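Local coordinates for protein TCR beta chain (Gallus gallus, PDB 6LIR) that pairs with a TCR alpha chain to form the chicken alpha-beta T-cell receptor, which probably recognises antigen presented by MHC molecules, at residues B[28-33]-B[40-45]; B[59-64]-B[71-76]; B[83-88]-B[104-109]. All coordinates share one frame; numbering follows the deposited sequence.

In the fold
All three contacts lie in the V-set immunoglobulin domain. Contacts 1 and 3 belong to one sheet, where strands 28-34 and 84-91 are neighbours. Contact 2 belongs to the other sheet. Contacts 1 and 3 are buried. Contact 2 is only partly so, with Glu62 and Lys64 exposed. The inner faces meet: Ile43 and Leu33 of contact 1 and Tyr86 of contact 3 pack on Tyr61 or Leu73 of contact 2, and the hydroxyls of Tyr61 and Tyr86 are hydrogen-bonded. Contacts 1 and 3 both reach the TCR alpha chain, through Tyr32 and Leu40 and through Phe87. Contact 2 carries charged groups, and contact 3 carries Arg106, salt-bridged to Asp149.

Contact 1. Residues B[28-33]-B[40-45]; sequences YMSWYL and LQLIYS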
# COMPACT_ATOMS: atom_id res chain seq x y z
N TYR B 28 9.30 22.31 -12.32
CA TYR B 28 7.94 21.81 -12.43
C TYR B 28 7.54 21.12 -11.14
O TYR B 28 8.28 20.29 -10.61
CB TYR B 28 7.82 20.84 -13.61
CG TYR B 28 6.40 20.37 -13.87
CD1 TYR B 28 5.52 21.15 -14.61
CD2 TYR B 28 5.94 19.16 -13.38
CE1 TYR B 28 4.22 20.73 -14.85
CE2 TYR B 28 4.65 18.73 -13.61
CZ TYR B 28 3.79 19.52 -14.35
OH TYR B 28 2.50 19.10 -14.59
N MET B 29 6.37 21.48 -10.63
CA MET B 29 5.74 20.76 -9.53
C MET B 29 4.27 20.58 -9.87
O MET B 29 3.72 21.31 -10.69
CB MET B 29 5.91 21.49 -8.20
CG MET B 29 7.36 21.69 -7.80
SD MET B 29 7.51 22.41 -6.16
CE MET B 29 6.84 21.09 -5.15
N SER B 30 3.64 19.63 -9.20
CA SER B 30 2.25 19.35 -9.53
C SER B 30 1.58 18.64 -8.36
O SER B 30 2.25 18.08 -7.49
CB SER B 30 2.14 18.51 -10.80
OG SER B 30 2.80 17.27 -10.64
N TRP B 31 0.25 18.65 -8.39
CA TRP B 31 -0.57 17.97 -7.40
C TRP B 31 -1.54 17.07 -8.15
O TRP B 31 -2.20 17.51 -9.09
CB TRP B 31 -1.34 18.97 -6.52
CG TRP B 31 -0.57 19.45 -5.32
CD1 TRP B 31 0.00 20.68 -5.15
CD2 TRP B 31 -0.30 18.72 -4.12
NE1 TRP B 31 0.61 20.76 -3.92
CE2 TRP B 31 0.45 19.57 -3.27
CE3 TRP B 31 -0.60 17.42 -3.67
CZ2 TRP B 31 0.88 19.17 -2.00
CZ3 TRP B 31 -0.17 17.03 -2.42
CH2 TRP B 31 0.57 17.90 -1.60
N TYR B 32 -1.63 15.82 -7.72
CA TYR B 32 -2.41 14.79 -8.39
C TYR B 32 -3.40 14.19 -7.41
O TYR B 32 -3.14 14.13 -6.21
CB TYR B 32 -1.51 13.68 -8.95
CG TYR B 32 -0.90 13.98 -10.30
CD1 TYR B 32 -1.60 13.70 -11.47
CD2 TYR B 32 0.36 14.54 -10.41
CE1 TYR B 32 -1.05 13.98 -12.71
CE2 TYR B 32 0.92 14.83 -11.65
CZ TYR B 32 0.20 14.54 -12.80
OH TYR B 32 0.73 14.81 -14.04
N LEU B 33 -4.54 13.76 -7.93
CA LEU B 33 -5.58 13.16 -7.12
C LEU B 33 -5.74 11.70 -7.50
O LEU B 33 -5.88 11.38 -8.69
CB LEU B 33 -6.91 13.89 -7.31
CG LEU B 33 -8.06 13.54 -6.37
CD1 LEU B 33 -8.15 14.57 -5.26
CD2 LEU B 33 -9.37 13.47 -7.14
N LEU B 40 -4.81 8.71 -11.85
CA LEU B 40 -4.15 9.88 -11.30
C LEU B 40 -4.55 11.09 -12.12
O LEU B 40 -4.27 11.15 -13.32
CB LEU B 40 -2.63 9.72 -11.31
CG LEU B 40 -1.99 8.73 -10.34
CD1 LEU B 40 -0.54 8.48 -10.73
CD2 LEU B 40 -2.08 9.24 -8.91
N GLN B 41 -5.19 12.07 -11.48
CA GLN B 41 -5.72 13.23 -12.18
C GLN B 41 -5.05 14.49 -11.68
O GLN B 41 -5.02 14.75 -10.47
CB GLN B 41 -7.24 13.32 -12.00
CG GLN B 41 -7.98 12.07 -12.41
CD GLN B 41 -9.48 12.20 -12.23
OE1 GLN B 41 -10.09 11.43 -11.49
NE2 GLN B 41 -10.08 13.18 -12.90
N LEU B 42 -4.51 15.27 -12.61
CA LEU B 42 -3.85 16.53 -12.28
C LEU B 42 -4.84 17.55 -11.73
O LEU B 42 -5.81 17.93 -12.40
CB LEU B 42 -3.14 17.10 -13.51
CG LEU B 42 -2.22 18.26 -13.13
CD1 LEU B 42 -0.86 17.75 -12.68
CD2 LEU B 42 -2.06 19.24 -14.29
N ILE B 43 -4.59 17.99 -10.50
CA ILE B 43 -5.38 19.04 -9.86
C ILE B 43 -4.85 20.42 -10.23
O ILE B 43 -5.60 21.29 -10.68
CB ILE B 43 -5.40 18.85 -8.33
CG1 ILE B 43 -5.78 17.41 -7.97
CG2 ILE B 43 -6.34 19.85 -7.68
CD1 ILE B 43 -5.65 17.12 -6.50
N TYR B 44 -3.55 20.62 -10.02
CA TYR B 44 -2.90 21.90 -10.25
C TYR B 44 -1.43 21.60 -10.53
O TYR B 44 -0.86 20.68 -9.95
CB TYR B 44 -3.01 22.82 -9.03
CG TYR B 44 -3.97 23.99 -9.17
CD1 TYR B 44 -3.59 25.15 -9.83
CD2 TYR B 44 -5.24 23.93 -8.61
CE1 TYR B 44 -4.46 26.22 -9.95
CE2 TYR B 44 -6.12 25.00 -8.72
CZ TYR B 44 -5.72 26.14 -9.39
OH TYR B 44 -6.59 27.20 -9.50
N SER B 45 -0.83 22.39 -11.42
CA SER B 45 0.58 22.27 -11.72
C SER B 45 1.22 23.65 -11.66
O SER B 45 0.53 24.67 -11.53
CB SER B 45 0.82 21.62 -13.09
OG SER B 45 0.45 22.50 -14.14
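Segments 28-33 and 40-45, on neighbouring strands, run antiparallel with 135° between their directions, and a classic beta bulge lies where Ile43 and Tyr44 both face Trp31. The bulge shifts the register by one residue. Ser30 pairs with Ser45 and Trp31 with Tyr44 before it, Tyr32 with Leu42 and Leu33 with Gln41 after it. Two bonds serve Trp31. Its N donates to Tyr44 O at 2.8 Å, nearly along the C=O axis, and its O accepts from Ile43 N. Leu33 and Gln41 exchange two more bonds.

Tyr32 and Leu42 carry one face. The Tyr32 CG lies beside its own backbone N (chi1 -84°), and the ring leans over segment 40-45. Leu42 has CG anti to its backbone N (chi1 -169°). This brings Leu42 CD1 over one face of the Tyr32 ring, 3.7 Å from the centroid, as a CH-pi contact. The methyl is offset toward the phenol end, so Tyr32 CZ is its closest ring atom, at 3.4 Å. The same Leu42 CD1 touches Ser30 CB at 3.6 Å. Farther along, the hydroxyl end of Tyr28 reaches across, and its OH lies 3.4 Å from Ser45 CB.

On the other face, Ile43 crosses Leu33 obliquely. Ile43 CD1 lies 3.6 Å from Leu33 CB and also meets Leu33 CD1. At the bulge, Ile43 CB points toward segment 28-33, close to Trp31 O.

The hairpin has strand 84-91 along one flank, bonded to Ser30 and Tyr32. Trp31, Leu33 and Ile43 pack against strands 61-67 and 70-75 of the facing sheet, and Trp31 NE1 bonds Phe71 O. Tyr32, on the opposite face, stacks edge-to-face with Phe99 of the TCR alpha chain. Leu40 packs on Pro41 of that chain.

Contact 2. Residues B[59-64]-B[71-76]; sequences TGYEAK and FHLDII
Tyr61 CG and Ile75 CG1 each lie beside their own backbone N (chi1 -55° and -60°), so the two run side by side. Phe71 instead has CG anti to its backbone N (chi1 -169°), which swings its ring toward strand 61-64. Ile75 CD1 meets the edge of the Tyr61 ring, 3.4 Å from Tyr61 CE1. Leu73 CD1 reaches Tyr61 CB at 4.0 Å. The Phe71 ring brings CE1 to 3.8 Å from Ala63 CB, while the Lys64 carbonyl lies at the ring edge. The Phe71 ring also meets that of Trp31 on strand 28-34. An alanine at Phe71 would remove the ring and would probably loosen the packing on Ala63 and on Trp31.

The backbones form a regular antiparallel ladder. Glu62 and Asp74 exchange two bonds, and so do Lys64 and His72. The shortest is Asp74 N to Glu62 O, 2.7 Å and nearly straight. Ile76 N extends the ladder to the O of Gly60, whose backbone angles call for glycine.

Tyr61, Ala63, Leu73 and Ile75 share one face; Glu62, Lys64, His72 and Asp74 share the other. Asp74 OD1 bonds Thr17 OG1, and His72 ND1 bonds Ser19 OG. Glu62 OE1 and Asp74 OD2 are 5.1 Å apart, so the like charges may repel mildly. The hairpin is therefore two-faced: largely apolar inside, where Tyr61 OH is satisfied by Tyr86 OH, and charged outside.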
# COMPACT_ATOMS: atom_id res chain seq x y z
N THR B 59 -11.75 22.56 -9.79
CA THR B 59 -12.88 23.13 -9.07
C THR B 59 -12.93 22.59 -7.64
O THR B 59 -13.11 21.39 -7.43
CB THR B 59 -14.19 22.85 -9.80
OG1 THR B 59 -14.20 23.56 -11.04
CG2 THR B 59 -15.37 23.33 -8.96
N GLY B 60 -12.78 23.49 -6.67
CA GLY B 60 -12.65 23.11 -5.28
C GLY B 60 -11.25 23.27 -4.74
O GLY B 60 -11.01 22.97 -3.57
N TYR B 61 -10.31 23.76 -5.56
CA TYR B 61 -8.92 23.88 -5.15
C TYR B 61 -8.35 25.20 -5.65
O TYR B 61 -8.79 25.74 -6.67
CB TYR B 61 -8.05 22.74 -5.70
CG TYR B 61 -8.54 21.35 -5.37
CD1 TYR B 61 -8.12 20.70 -4.22
CD2 TYR B 61 -9.41 20.68 -6.22
CE1 TYR B 61 -8.56 19.42 -3.92
CE2 TYR B 61 -9.85 19.40 -5.93
CZ TYR B 61 -9.42 18.78 -4.78
OH TYR B 61 -9.86 17.51 -4.48
N GLU B 62 -7.36 25.69 -4.92
CA GLU B 62 -6.49 26.77 -5.35
C GLU B 62 -5.06 26.33 -5.10
O GLU B 62 -4.81 25.34 -4.40
CB GLU B 62 -6.81 28.08 -4.63
CG GLU B 62 -8.18 28.65 -4.98
CD GLU B 62 -8.44 29.99 -4.32
OE1 GLU B 62 -7.49 30.77 -4.16
OE2 GLU B 62 -9.61 30.25 -3.95
N ALA B 63 -4.10 27.05 -5.66
CA ALA B 63 -2.71 26.67 -5.47
C ALA B 63 -1.82 27.88 -5.58
O ALA B 63 -2.17 28.89 -6.20
CB ALA B 63 -2.28 25.59 -6.47
N LYS B 64 -0.65 27.77 -4.96
CA LYS B 64 0.31 28.86 -4.91
C LYS B 64 1.71 28.26 -4.90
O LYS B 64 2.04 27.49 -3.99
CB LYS B 64 0.10 29.76 -3.69
CG LYS B 64 1.15 30.87 -3.60
CD LYS B 64 0.76 31.90 -2.56
CE LYS B 64 1.54 31.68 -1.27
NZ LYS B 64 2.33 32.87 -0.88
N PHE B 71 5.19 24.14 -3.08
CA PHE B 71 3.98 24.28 -3.89
C PHE B 71 2.79 23.95 -3.00
O PHE B 71 2.65 22.80 -2.56
CB PHE B 71 4.04 23.36 -5.11
CG PHE B 71 2.96 23.61 -6.12
CD1 PHE B 71 2.41 24.88 -6.27
CD2 PHE B 71 2.49 22.58 -6.93
CE1 PHE B 71 1.42 25.11 -7.21
CE2 PHE B 71 1.50 22.81 -7.87
CZ PHE B 71 0.97 24.08 -8.01
N HIS B 72 1.95 24.94 -2.74
CA HIS B 72 0.81 24.78 -1.86
C HIS B 72 -0.44 24.40 -2.64
O HIS B 72 -0.72 24.96 -3.70
CB HIS B 72 0.53 26.08 -1.09
CG HIS B 72 1.67 26.54 -0.24
ND1 HIS B 72 1.94 26.01 1.00
CD2 HIS B 72 2.61 27.49 -0.46
CE1 HIS B 72 3.00 26.61 1.51
NE2 HIS B 72 3.42 27.52 0.65
N LEU B 73 -1.21 23.46 -2.08
CA LEU B 73 -2.53 23.12 -2.58
C LEU B 73 -3.55 23.49 -1.51
O LEU B 73 -3.50 22.96 -0.39
CB LEU B 73 -2.63 21.63 -2.93
CG LEU B 73 -3.99 21.19 -3.49
CD1 LEU B 73 -4.22 21.75 -4.89
CD2 LEU B 73 -4.12 19.67 -3.49
N ASP B 74 -4.47 24.39 -1.85
CA ASP B 74 -5.46 24.88 -0.90
C ASP B 74 -6.78 24.17 -1.14
O ASP B 74 -7.25 24.09 -2.28
CB ASP B 74 -5.65 26.40 -1.03
CG ASP B 74 -4.41 27.18 -0.62
OD1 ASP B 74 -3.75 26.79 0.37
OD2 ASP B 74 -4.10 28.19 -1.28
N ILE B 75 -7.38 23.66 -0.07
CA ILE B 75 -8.66 22.97 -0.12
C ILE B 75 -9.74 23.96 0.29
O ILE B 75 -9.80 24.39 1.45
CB ILE B 75 -8.67 21.73 0.79
CG1 ILE B 75 -7.58 20.74 0.37
CG2 ILE B 75 -10.06 21.09 0.80
CD1 ILE B 75 -8.07 19.62 -0.53
N ILE B 76 -10.60 24.33 -0.65
CA ILE B 76 -11.64 25.32 -0.44
C ILE B 76 -12.94 24.62 -0.04
O ILE B 76 -13.47 23.80 -0.80
CB ILE B 76 -11.86 26.17 -1.70
CG1 ILE B 76 -10.53 26.75 -2.19
CG2 ILE B 76 -12.86 27.29 -1.43
CD1 ILE B 76 -9.77 27.54 -1.14

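Contact 3. Residues B[83-88]-B[104-109]; sequences SAIYFC and GTRLTV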
# COMPACT_ATOMS: atom_id res chain seq x y z
N SER B 83 -12.24 13.80 -0.39
CA SER B 83 -11.52 12.69 0.22
C SER B 83 -10.81 11.86 -0.83
O SER B 83 -11.42 11.39 -1.80
CB SER B 83 -12.49 11.81 1.02
OG SER B 83 -13.20 12.58 1.98
N ALA B 84 -9.51 11.66 -0.64
CA ALA B 84 -8.65 11.11 -1.68
C ALA B 84 -7.25 10.91 -1.11
O ALA B 84 -6.96 11.31 0.03
CB ALA B 84 -8.59 12.01 -2.91
N ILE B 85 -6.39 10.30 -1.91
CA ILE B 85 -4.95 10.33 -1.68
C ILE B 85 -4.36 11.34 -2.65
O ILE B 85 -4.61 11.26 -3.86
CB ILE B 85 -4.31 8.95 -1.86
CG1 ILE B 85 -4.99 7.92 -0.96
CG2 ILE B 85 -2.82 9.01 -1.55
CD1 ILE B 85 -4.35 6.54 -1.01
N TYR B 86 -3.60 12.29 -2.13
CA TYR B 86 -3.06 13.39 -2.91
C TYR B 86 -1.57 13.15 -3.10
O TYR B 86 -0.86 12.87 -2.13
CB TYR B 86 -3.30 14.74 -2.22
CG TYR B 86 -4.74 15.19 -2.21
CD1 TYR B 86 -5.66 14.60 -1.35
CD2 TYR B 86 -5.18 16.21 -3.04
CE1 TYR B 86 -6.98 15.01 -1.33
CE2 TYR B 86 -6.50 16.63 -3.02
CZ TYR B 86 -7.40 16.02 -2.17
OH TYR B 86 -8.71 16.42 -2.14
N PHE B 87 -1.10 13.27 -4.33
CA PHE B 87 0.30 13.05 -4.64
C PHE B 87 0.88 14.33 -5.22
O PHE B 87 0.34 14.89 -6.18
CB PHE B 87 0.48 11.90 -5.63
CG PHE B 87 0.31 10.53 -5.02
CD1 PHE B 87 1.34 9.96 -4.28
CD2 PHE B 87 -0.87 9.82 -5.18
CE1 PHE B 87 1.19 8.70 -3.71
CE2 PHE B 87 -1.02 8.56 -4.62
CZ PHE B 87 0.01 8.00 -3.88
N CYS B 88 1.97 14.79 -4.62
CA CYS B 88 2.79 15.85 -5.19
C CYS B 88 3.88 15.23 -6.04
O CYS B 88 4.42 14.17 -5.71
CB CYS B 88 3.40 16.73 -4.11
SG CYS B 88 4.69 17.79 -4.78
N GLY B 104 2.67 10.65 -0.74
CA GLY B 104 1.24 10.81 -0.78
C GLY B 104 0.59 11.18 0.53
O GLY B 104 1.03 10.77 1.61
N THR B 105 -0.47 11.98 0.44
CA THR B 105 -1.20 12.47 1.60
C THR B 105 -2.59 11.87 1.54
O THR B 105 -3.32 12.10 0.56
CB THR B 105 -1.30 14.00 1.60
OG1 THR B 105 0.01 14.58 1.65
CG2 THR B 105 -2.11 14.47 2.79
N ARG B 106 -2.97 11.12 2.57
CA ARG B 106 -4.32 10.60 2.64
C ARG B 106 -5.18 11.60 3.38
O ARG B 106 -4.97 11.87 4.57
CB ARG B 106 -4.39 9.24 3.33
CG ARG B 106 -5.83 8.82 3.58
CD ARG B 106 -6.42 8.09 2.39
NE ARG B 106 -7.51 7.19 2.78
CZ ARG B 106 -8.80 7.42 2.52
NH1 ARG B 106 -9.17 8.53 1.88
NH2 ARG B 106 -9.72 6.54 2.91
N LEU B 107 -6.15 12.17 2.67
CA LEU B 107 -7.03 13.19 3.20
C LEU B 107 -8.43 12.61 3.29
O LEU B 107 -8.93 12.02 2.33
CB LEU B 107 -7.01 14.43 2.30
CG LEU B 107 -7.61 15.74 2.80
CD1 LEU B 107 -6.77 16.91 2.34
CD2 LEU B 107 -9.04 15.89 2.31
N THR B 108 -9.06 12.78 4.45
CA THR B 108 -10.43 12.35 4.67
C THR B 108 -11.23 13.55 5.15
O THR B 108 -10.81 14.23 6.10
CB THR B 108 -10.51 11.21 5.69
OG1 THR B 108 -9.49 10.24 5.41
CG2 THR B 108 -11.86 10.52 5.63
N VAL B 109 -12.36 13.82 4.51
CA VAL B 109 -13.24 14.90 4.91
C VAL B 109 -14.41 14.29 5.66
O VAL B 109 -15.16 13.47 5.10
CB VAL B 109 -13.72 15.72 3.71
CG1 VAL B 109 -14.76 16.74 4.15
CG2 VAL B 109 -12.54 16.41 3.04
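This is an antiparallel strand pairing in the larger sheet of the V domain, joining strand 84-91 to strand 100-110. Four main-chain bonds hold it. Ala84 and Leu107 exchange two, and Tyr86 and Thr105 exchange two. Tyr86 N to Thr105 O is short and straight, 2.7 Å with 170° at the hydrogen. A side chain continues the ladder: Ser83 OG accepts from Val109 N at 2.9 Å.

Tyr86 CG lies beside its backbone N (chi1 -70°). This lays the ring obliquely across Leu107, with Tyr86 CE1 3.7 Å from Leu107 CB. Thr105 O sits at the ring edge, in plane. Besides its bond to Tyr61, the Tyr86 OH is bonded to His82 O, four residues earlier, which fixes the far end of the ring.

On the other face, Arg106 crosses Ile85 at about a right angle. The Arg106 chain bends at chi2 (87°), putting its CD 3.6 Å from Ile85 CG1. Its NH2 makes a salt bridge to Asp149. Gly104 has backbone angles that call for glycine, and its CA packs 3.6 Å from Phe87 CD1.

Phe87 also packs on Gly40 of the TCR alpha chain. Cys88 forms the disulfide with Cys20 that links the two sheets. Strands 84-91 and 100-110 are the F and G strands. The Tyr-x-Cys of Tyr86 and Cys88 is characteristic of immunoglobulin variable domains, and the Tyr86 bond to His82 O is the tyrosine corner of such Greek-key folds.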